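Local coordinates for ribosome biogenesis GTPase A (PDB 3CNL), which binds GTP, which it probably hydrolyses, as a circularly permuted GTPase and is probably required for a late step in 50S ribosomal subunit assembly, at residues Leu52-Asp57 / Ile79-Gly84; Val26-Ala31 / Thr110-Ile115. All coordinates share one frame; numbering follows the deposited sequence.

Interaction 1: residues Leu52-Asp57 / Ile79-Gly84; sequences LLNKVD and ITTHKG. With GNP (phosphoaminophosphonic acid-guanylate ester), chain B.
The guanine-recognition loop of the GTPase, the NKxD motif Asn54-Lys55-Val56-Asp57, leaves strand 48-54 beside the end of the neighbouring parallel strand 78-80, and the loops that follow the two strands close round the base of GNP. Leu53 joins the strands by two backbone bonds: its N donates to Ile79 O at 2.8 Å, and its O accepts Thr81 N at 3.1 Å. Beyond the strands Thr81 O takes a weak bond from Val56 N. On one side of the sheet Leu52 packs obliquely against the tip of Ile79, and Leu52 CD2 is pressed closely on Thr81 CG2; on the other, Thr80 CG2 meets Leu53 CB, while Thr80 CB faces Val56 CG1. Asp57 CB sits over a face of the His82 imidazole, 4.2 Å from the ring centroid. With CG between its own backbone N and carbonyl carbon (chi1 63°), the Asp57 carboxylate is turned to the guanine: OD1 takes N1 of GNP at 2.9 Å in a nearly straight bond (170°), and OD2 takes N2 at 3.1 Å. Lys83 N donates to O6 of GNP at 2.6 Å. The extended Lys55 chain lies over one face of the base, with CG 3.4 Å from GNP C6, and Lys83 runs across the opposite face. Lys55 NZ then reaches the ribose O4' of GNP at 3.2 Å and also bonds Asn109 O. An alanine here would probably strip most of the aliphatic cover from that guanine face and leave both O4' and Asn109 O without this donor. With two N-H groups read by one carboxylate and O6 by a backbone amide, the site matches the pattern of guanine, and the 6-amino group of adenine would set a donor against Lys83 N.

Interaction 2: residues Val26-Ala31 / Thr110-Ile115; sequences VEVRDA and TGKSTI. With GNP (phosphoaminophosphonic acid-guanylate ester), chain B.
Val28 and Thr110 are joined by a hydrogen bond, Thr110 OG1 donating to Val28 O at 2.9 Å from well above the carbonyl plane. The hydroxyl sits between the backbone N and carbonyl carbon of Thr110 (chi1 58°), which turns it to Val28 O. The apolar contacts centre on the Val28 side chain: CG1 meets Ile115 CD1 tip to tip at 3.7 Å, and CB lies 3.8 Å from Lys112 CG. Strand 24-30 thus lies against the P-loop (Walker A) and the start of helix 112-120, with Gly111 as N-cap. There a side chain on Gly111 would be crowded by the guanine N7 and by the preceding carbonyl. Polar groups of the loop and the first turn of the helix grip the phosphates. Lys112 N donates to O1B of GNP at 3.0 Å, and the bent Lys112 chain brings NZ to both O1B and O1G, 2.8 Å from the latter. Ser113 binds O2B through both its N and OG, and Thr114 likewise holds O1A, with OG1 at 2.6 Å. The helix N-terminus probably adds to the stabilisation of phosphate charge. Within the strand, a salt bridge ties Arg29 NH2 to Glu27 OE2 at 2.8 Å.

Interactions 1 and 2, their centres about 8 Å apart, both reach the same sheet: strands 24-30 and 48-54 are neighbours in it, and strand 78-80 forms its edge beyond the latter. The two meet at Asn54, whose N bonds Arg29 O and whose ND2 bonds Thr110 O at 2.8 Å, tying the base-recognition loop to the P-loop. Both touch GNP, interaction 1 at guanine and ribose and interaction 2 mainly at the phosphates. Along the chain, the segments of interaction 1 fall between 26-31 and 110-115, so the base-binding motifs precede the P-loop, the order of a circularly permuted GTPase, yet one nucleotide site results.

Interaction 1: residues Leu52-Asp57 / Ile79-Gly84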
loop_
_atom_site.group_PDB
_atom_site.type_symbol
_atom_site.label_atom_id
_atom_site.label_comp_id
_atom_site.label_asym_id
_atom_site.label_seq_id
_atom_site.Cartn_x
_atom_site.Cartn_y
_atom_site.Cartn_z
ATOM N N LEU A 52 -0.621 -9.903 -2.595
ATOM C CA LEU A 52 0.775 -9.576 -2.699
ATOM C C LEU A 52 1.112 -8.541 -1.621
ATOM O O LEU A 52 0.524 -7.457 -1.579
ATOM C CB LEU A 52 1.064 -9.054 -4.111
ATOM C CG LEU A 52 2.478 -8.739 -4.593
ATOM C CD1 LEU A 52 2.474 -8.622 -6.112
ATOM C CD2 LEU A 52 2.975 -7.446 -4.023
ATOM N N LEU A 53 2.035 -8.895 -0.728
ATOM C CA LEU A 53 2.426 -7.982 0.344
ATOM C C LEU A 53 3.656 -7.249 -0.122
ATOM O O LEU A 53 4.758 -7.787 -0.062
ATOM C CB LEU A 53 2.692 -8.740 1.646
ATOM C CG LEU A 53 1.486 -9.492 2.201
ATOM C CD1 LEU A 53 1.848 -10.128 3.534
ATOM C CD2 LEU A 53 0.205 -8.598 2.323
ATOM N N ASN A 54 3.466 -6.025 -0.623
ATOM C CA ASN A 54 4.540 -5.317 -1.299
ATOM C C ASN A 54 5.387 -4.473 -0.323
ATOM O O ASN A 54 4.985 -4.278 0.816
ATOM C CB ASN A 54 3.931 -4.427 -2.382
ATOM C CG ASN A 54 4.907 -4.059 -3.437
ATOM O OD1 ASN A 54 5.851 -4.780 -3.671
ATOM N ND2 ASN A 54 4.685 -2.931 -4.101
ATOM N N LYS A 55 6.526 -3.969 -0.797
ATOM C CA LYS A 55 7.410 -3.055 -0.041
ATOM C C LYS A 55 7.996 -3.693 1.237
ATOM O O LYS A 55 8.224 -2.986 2.236
ATOM C CB LYS A 55 6.708 -1.714 0.299
ATOM C CG LYS A 55 6.110 -0.941 -0.907
ATOM C CD LYS A 55 5.609 0.450 -0.535
ATOM C CE LYS A 55 4.945 1.110 -1.748
ATOM N NZ LYS A 55 4.524 2.510 -1.450
ATOM N N VAL A 56 8.269 -5.008 1.209
ATOM C CA VAL A 56 8.817 -5.706 2.405
ATOM C C VAL A 56 10.174 -5.132 2.839
ATOM O O VAL A 56 10.625 -5.286 4.009
ATOM C CB VAL A 56 8.880 -7.267 2.245
ATOM C CG1 VAL A 56 7.475 -7.863 2.093
ATOM C CG2 VAL A 56 9.822 -7.691 1.104
ATOM N N ASP A 57 10.808 -4.436 1.905
ATOM C CA ASP A 57 12.117 -3.841 2.167
ATOM C C ASP A 57 12.086 -2.708 3.208
ATOM O O ASP A 57 13.088 -2.465 3.891
ATOM C CB ASP A 57 12.766 -3.389 0.863
ATOM C CG ASP A 57 11.973 -2.314 0.170
ATOM O OD1 ASP A 57 10.772 -2.518 -0.021
ATOM O OD2 ASP A 57 12.549 -1.263 -0.176
ATOM N N ILE A 79 1.827 -13.885 -1.329
ATOM C CA ILE A 79 3.253 -13.766 -1.587
ATOM C C ILE A 79 3.749 -12.447 -1.017
ATOM O O ILE A 79 2.949 -11.579 -0.690
ATOM C CB ILE A 79 3.581 -13.828 -3.094
ATOM C CG1 ILE A 79 3.038 -12.597 -3.830
ATOM C CG2 ILE A 79 3.073 -15.166 -3.697
ATOM C CD1 ILE A 79 3.596 -12.402 -5.220
ATOM N N THR A 80 5.065 -12.293 -0.898
ATOM C CA THR A 80 5.633 -11.022 -0.463
ATOM C C THR A 80 6.672 -10.647 -1.496
ATOM O O THR A 80 7.270 -11.528 -2.103
ATOM C CB THR A 80 6.341 -11.157 0.890
ATOM O OG1 THR A 80 7.354 -12.154 0.766
ATOM C CG2 THR A 80 5.348 -11.573 2.001
ATOM N N THR A 81 6.871 -9.349 -1.720
ATOM C CA THR A 81 7.859 -8.901 -2.689
ATOM C C THR A 81 8.232 -7.461 -2.424
ATOM O O THR A 81 7.743 -6.858 -1.477
ATOM C CB THR A 81 7.358 -9.054 -4.144
ATOM O OG1 THR A 81 8.464 -8.878 -5.046
ATOM C CG2 THR A 81 6.271 -8.024 -4.465
ATOM N N HIS A 82 9.139 -6.931 -3.242
ATOM C CA HIS A 82 9.535 -5.530 -3.181
ATOM C C HIS A 82 10.137 -5.117 -4.516
ATOM O O HIS A 82 10.465 -5.966 -5.340
ATOM C CB HIS A 82 10.477 -5.257 -1.990
ATOM C CG HIS A 82 11.872 -5.793 -2.159
ATOM N ND1 HIS A 82 12.246 -7.054 -1.749
ATOM C CD2 HIS A 82 12.991 -5.217 -2.659
ATOM C CE1 HIS A 82 13.527 -7.242 -2.012
ATOM N NE2 HIS A 82 14.000 -6.142 -2.566
ATOM N N LYS A 83 10.216 -3.807 -4.720
ATOM C CA LYS A 83 10.724 -3.123 -5.920
ATOM C C LYS A 83 11.994 -3.762 -6.486
ATOM O O LYS A 83 12.158 -3.906 -7.705
ATOM C CB LYS A 83 11.101 -1.712 -5.465
ATOM C CG LYS A 83 10.794 -0.578 -6.367
ATOM C CD LYS A 83 11.280 0.704 -5.696
ATOM C CE LYS A 83 10.695 1.945 -6.336
ATOM N NZ LYS A 83 11.199 3.213 -5.673
ATOM N N GLY A 84 12.905 -4.113 -5.580
ATOM C CA GLY A 84 14.258 -4.529 -5.949
ATOM C C GLY A 84 14.446 -6.018 -6.146
ATOM O O GLY A 84 15.557 -6.471 -6.444
HETATM P PG GNP B . -1.082 4.878 -7.587
HETATM O O1G GNP B . -2.180 3.891 -7.912
HETATM O O2G GNP B . -1.419 5.740 -6.385
HETATM O O3G GNP B . -0.745 5.655 -8.854
HETATM N N3B GNP B . 0.350 4.298 -7.230
HETATM P PB GNP B . 0.915 2.848 -7.483
HETATM O O1B GNP B . 0.128 1.848 -6.700
HETATM O O2B GNP B . 0.978 2.623 -8.958
HETATM O O3A GNP B . 2.348 2.885 -6.916
HETATM P PA GNP B . 3.700 3.223 -7.616
HETATM O O1A GNP B . 4.250 2.035 -8.289
HETATM O O2A GNP B . 3.628 4.458 -8.414
HETATM O "O5'" GNP B . 4.651 3.472 -6.408
HETATM C "C5'" GNP B . 4.375 4.453 -5.397
HETATM C "C4'" GNP B . 5.684 4.775 -4.683
HETATM O "O4'" GNP B . 6.195 3.617 -3.961
HETATM C "C3'" GNP B . 6.842 5.209 -5.564
HETATM O "O3'" GNP B . 7.595 6.185 -4.858
HETATM C "C2'" GNP B . 7.647 3.927 -5.708
HETATM O "O2'" GNP B . 8.994 4.217 -6.002
HETATM C "C1'" GNP B . 7.525 3.318 -4.316
HETATM N N9 GNP B . 7.619 1.861 -4.269
HETATM C C8 GNP B . 6.948 0.973 -5.085
HETATM N N7 GNP B . 7.204 -0.280 -4.790
HETATM C C5 GNP B . 8.112 -0.197 -3.713
HETATM C C6 GNP B . 8.755 -1.209 -2.949
HETATM O O6 GNP B . 8.668 -2.444 -3.075
HETATM N N1 GNP B . 9.579 -0.677 -1.941
HETATM C C2 GNP B . 9.761 0.676 -1.700
HETATM N N2 GNP B . 10.592 1.019 -0.693
HETATM N N3 GNP B . 9.162 1.629 -2.392
HETATM C C4 GNP B . 8.363 1.121 -3.382
#

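Interaction 2: residues Val26-Ala31 / Thr110-Ile115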
loop_
_atom_site.group_PDB
_atom_site.type_symbol
_atom_site.label_atom_id
_atom_site.label_comp_id
_atom_site.label_asym_id
_atom_site.label_seq_id
_atom_site.Cartn_x
_atom_site.Cartn_y
_atom_site.Cartn_z
ATOM N N VAL A 26 -4.340 -9.857 -8.868
ATOM C CA VAL A 26 -3.223 -9.625 -7.948
ATOM C C VAL A 26 -3.546 -8.365 -7.137
ATOM O O VAL A 26 -3.587 -7.234 -7.664
ATOM C CB VAL A 26 -1.879 -9.482 -8.698
ATOM C CG1 VAL A 26 -0.730 -9.176 -7.715
ATOM C CG2 VAL A 26 -1.569 -10.755 -9.506
ATOM N N GLU A 27 -3.842 -8.590 -5.864
ATOM C CA GLU A 27 -4.148 -7.512 -4.937
ATOM C C GLU A 27 -2.837 -7.007 -4.324
ATOM O O GLU A 27 -2.178 -7.701 -3.537
ATOM C CB GLU A 27 -5.134 -8.022 -3.891
ATOM C CG GLU A 27 -5.698 -6.983 -2.955
ATOM C CD GLU A 27 -6.520 -7.624 -1.848
ATOM O OE1 GLU A 27 -7.369 -6.939 -1.273
ATOM O OE2 GLU A 27 -6.303 -8.819 -1.528
ATOM N N VAL A 28 -2.455 -5.800 -4.720
ATOM C CA VAL A 28 -1.213 -5.194 -4.257
ATOM C C VAL A 28 -1.469 -4.381 -2.969
ATOM O O VAL A 28 -2.074 -3.292 -2.997
ATOM C CB VAL A 28 -0.528 -4.368 -5.366
ATOM C CG1 VAL A 28 0.813 -3.736 -4.865
ATOM C CG2 VAL A 28 -0.294 -5.222 -6.623
ATOM N N ARG A 29 -0.998 -4.943 -1.854
ATOM C CA ARG A 29 -1.140 -4.355 -0.532
ATOM C C ARG A 29 0.233 -3.910 -0.061
ATOM O O ARG A 29 1.233 -4.362 -0.602
ATOM C CB ARG A 29 -1.679 -5.399 0.444
ATOM C CG ARG A 29 -3.028 -6.052 0.039
ATOM C CD ARG A 29 -3.628 -6.746 1.236
ATOM N NE ARG A 29 -4.776 -7.549 0.861
ATOM C CZ ARG A 29 -5.547 -8.222 1.704
ATOM N NH1 ARG A 29 -5.310 -8.190 3.014
ATOM N NH2 ARG A 29 -6.571 -8.921 1.232
ATOM N N ASP A 30 0.272 -3.030 0.932
ATOM C CA ASP A 30 1.516 -2.638 1.604
ATOM C C ASP A 30 1.660 -3.626 2.771
ATOM O O ASP A 30 0.725 -3.808 3.541
ATOM C CB ASP A 30 1.421 -1.166 2.078
ATOM C CG ASP A 30 2.758 -0.604 2.570
ATOM O OD1 ASP A 30 3.411 -1.265 3.387
ATOM O OD2 ASP A 30 3.153 0.519 2.166
ATOM N N ALA A 31 2.813 -4.294 2.871
ATOM C CA ALA A 31 3.092 -5.249 3.955
ATOM C C ALA A 31 3.101 -4.600 5.330
ATOM O O ALA A 31 2.950 -5.277 6.355
ATOM C CB ALA A 31 4.453 -5.933 3.711
ATOM N N THR A 110 0.427 1.709 -3.461
ATOM C CA THR A 110 0.953 0.420 -2.934
ATOM C C THR A 110 2.006 -0.235 -3.820
ATOM O O THR A 110 2.593 -1.235 -3.425
ATOM C CB THR A 110 -0.143 -0.604 -2.727
ATOM O OG1 THR A 110 -0.817 -0.820 -3.979
ATOM C CG2 THR A 110 -1.144 -0.124 -1.669
ATOM N N GLY A 111 2.218 0.307 -5.021
ATOM C CA GLY A 111 3.304 -0.165 -5.901
ATOM C C GLY A 111 2.872 -0.820 -7.214
ATOM O O GLY A 111 3.655 -1.559 -7.820
ATOM N N LYS A 112 1.655 -0.523 -7.668
ATOM C CA LYS A 112 1.037 -1.245 -8.785
ATOM C C LYS A 112 1.692 -0.958 -10.133
ATOM O O LYS A 112 1.907 -1.887 -10.927
ATOM C CB LYS A 112 -0.465 -0.957 -8.842
ATOM C CG LYS A 112 -1.195 -1.283 -7.533
ATOM C CD LYS A 112 -2.688 -0.923 -7.568
ATOM C CE LYS A 112 -2.933 0.553 -7.796
ATOM N NZ LYS A 112 -2.289 1.382 -6.741
ATOM N N SER A 113 2.014 0.315 -10.381
ATOM C CA SER A 113 2.672 0.740 -11.622
ATOM C C SER A 113 4.084 0.172 -11.716
ATOM O O SER A 113 4.516 -0.280 -12.778
ATOM C CB SER A 113 2.729 2.258 -11.700
ATOM O OG SER A 113 1.413 2.779 -11.754
ATOM N N THR A 114 4.774 0.178 -10.580
ATOM C CA THR A 114 6.094 -0.388 -10.447
ATOM C C THR A 114 6.094 -1.891 -10.745
ATOM O O THR A 114 6.955 -2.382 -11.481
ATOM C CB THR A 114 6.658 -0.062 -9.042
ATOM O OG1 THR A 114 6.694 1.370 -8.886
ATOM C CG2 THR A 114 8.073 -0.647 -8.845
ATOM N N ILE A 115 5.132 -2.618 -10.192
ATOM C CA ILE A 115 4.977 -4.053 -10.477
ATOM C C ILE A 115 4.713 -4.347 -11.969
ATOM O O ILE A 115 5.345 -5.234 -12.556
ATOM C CB ILE A 115 3.916 -4.691 -9.544
ATOM C CG1 ILE A 115 4.472 -4.732 -8.113
ATOM C CG2 ILE A 115 3.496 -6.103 -10.012
ATOM C CD1 ILE A 115 3.477 -5.134 -7.062
HETATM P PG GNP B . -1.082 4.878 -7.587
HETATM O O1G GNP B . -2.180 3.891 -7.912
HETATM O O2G GNP B . -1.419 5.740 -6.385
HETATM O O3G GNP B . -0.745 5.655 -8.854
HETATM N N3B GNP B . 0.350 4.298 -7.230
HETATM P PB GNP B . 0.915 2.848 -7.483
HETATM O O1B GNP B . 0.128 1.848 -6.700
HETATM O O2B GNP B . 0.978 2.623 -8.958
HETATM O O3A GNP B . 2.348 2.885 -6.916
HETATM P PA GNP B . 3.700 3.223 -7.616
HETATM O O1A GNP B . 4.250 2.035 -8.289
HETATM O O2A GNP B . 3.628 4.458 -8.414
HETATM O "O5'" GNP B . 4.651 3.472 -6.408
HETATM C "C5'" GNP B . 4.375 4.453 -5.397
HETATM C "C4'" GNP B . 5.684 4.775 -4.683
HETATM O "O4'" GNP B . 6.195 3.617 -3.961
HETATM C "C3'" GNP B . 6.842 5.209 -5.564
HETATM O "O3'" GNP B . 7.595 6.185 -4.858
HETATM C "C2'" GNP B . 7.647 3.927 -5.708
HETATM O "O2'" GNP B . 8.994 4.217 -6.002
HETATM C "C1'" GNP B . 7.525 3.318 -4.316
HETATM N N9 GNP B . 7.619 1.861 -4.269
HETATM C C8 GNP B . 6.948 0.973 -5.085
HETATM N N7 GNP B . 7.204 -0.280 -4.790
HETATM C C5 GNP B . 8.112 -0.197 -3.713
HETATM C C6 GNP B . 8.755 -1.209 -2.949
HETATM O O6 GNP B . 8.668 -2.444 -3.075
HETATM N N1 GNP B . 9.579 -0.677 -1.941
HETATM C C2 GNP B . 9.761 0.676 -1.700
HETATM N N2 GNP B . 10.592 1.019 -0.693
HETATM N N3 GNP B . 9.162 1.629 -2.392
HETATM C C4 GNP B . 8.363 1.121 -3.382
#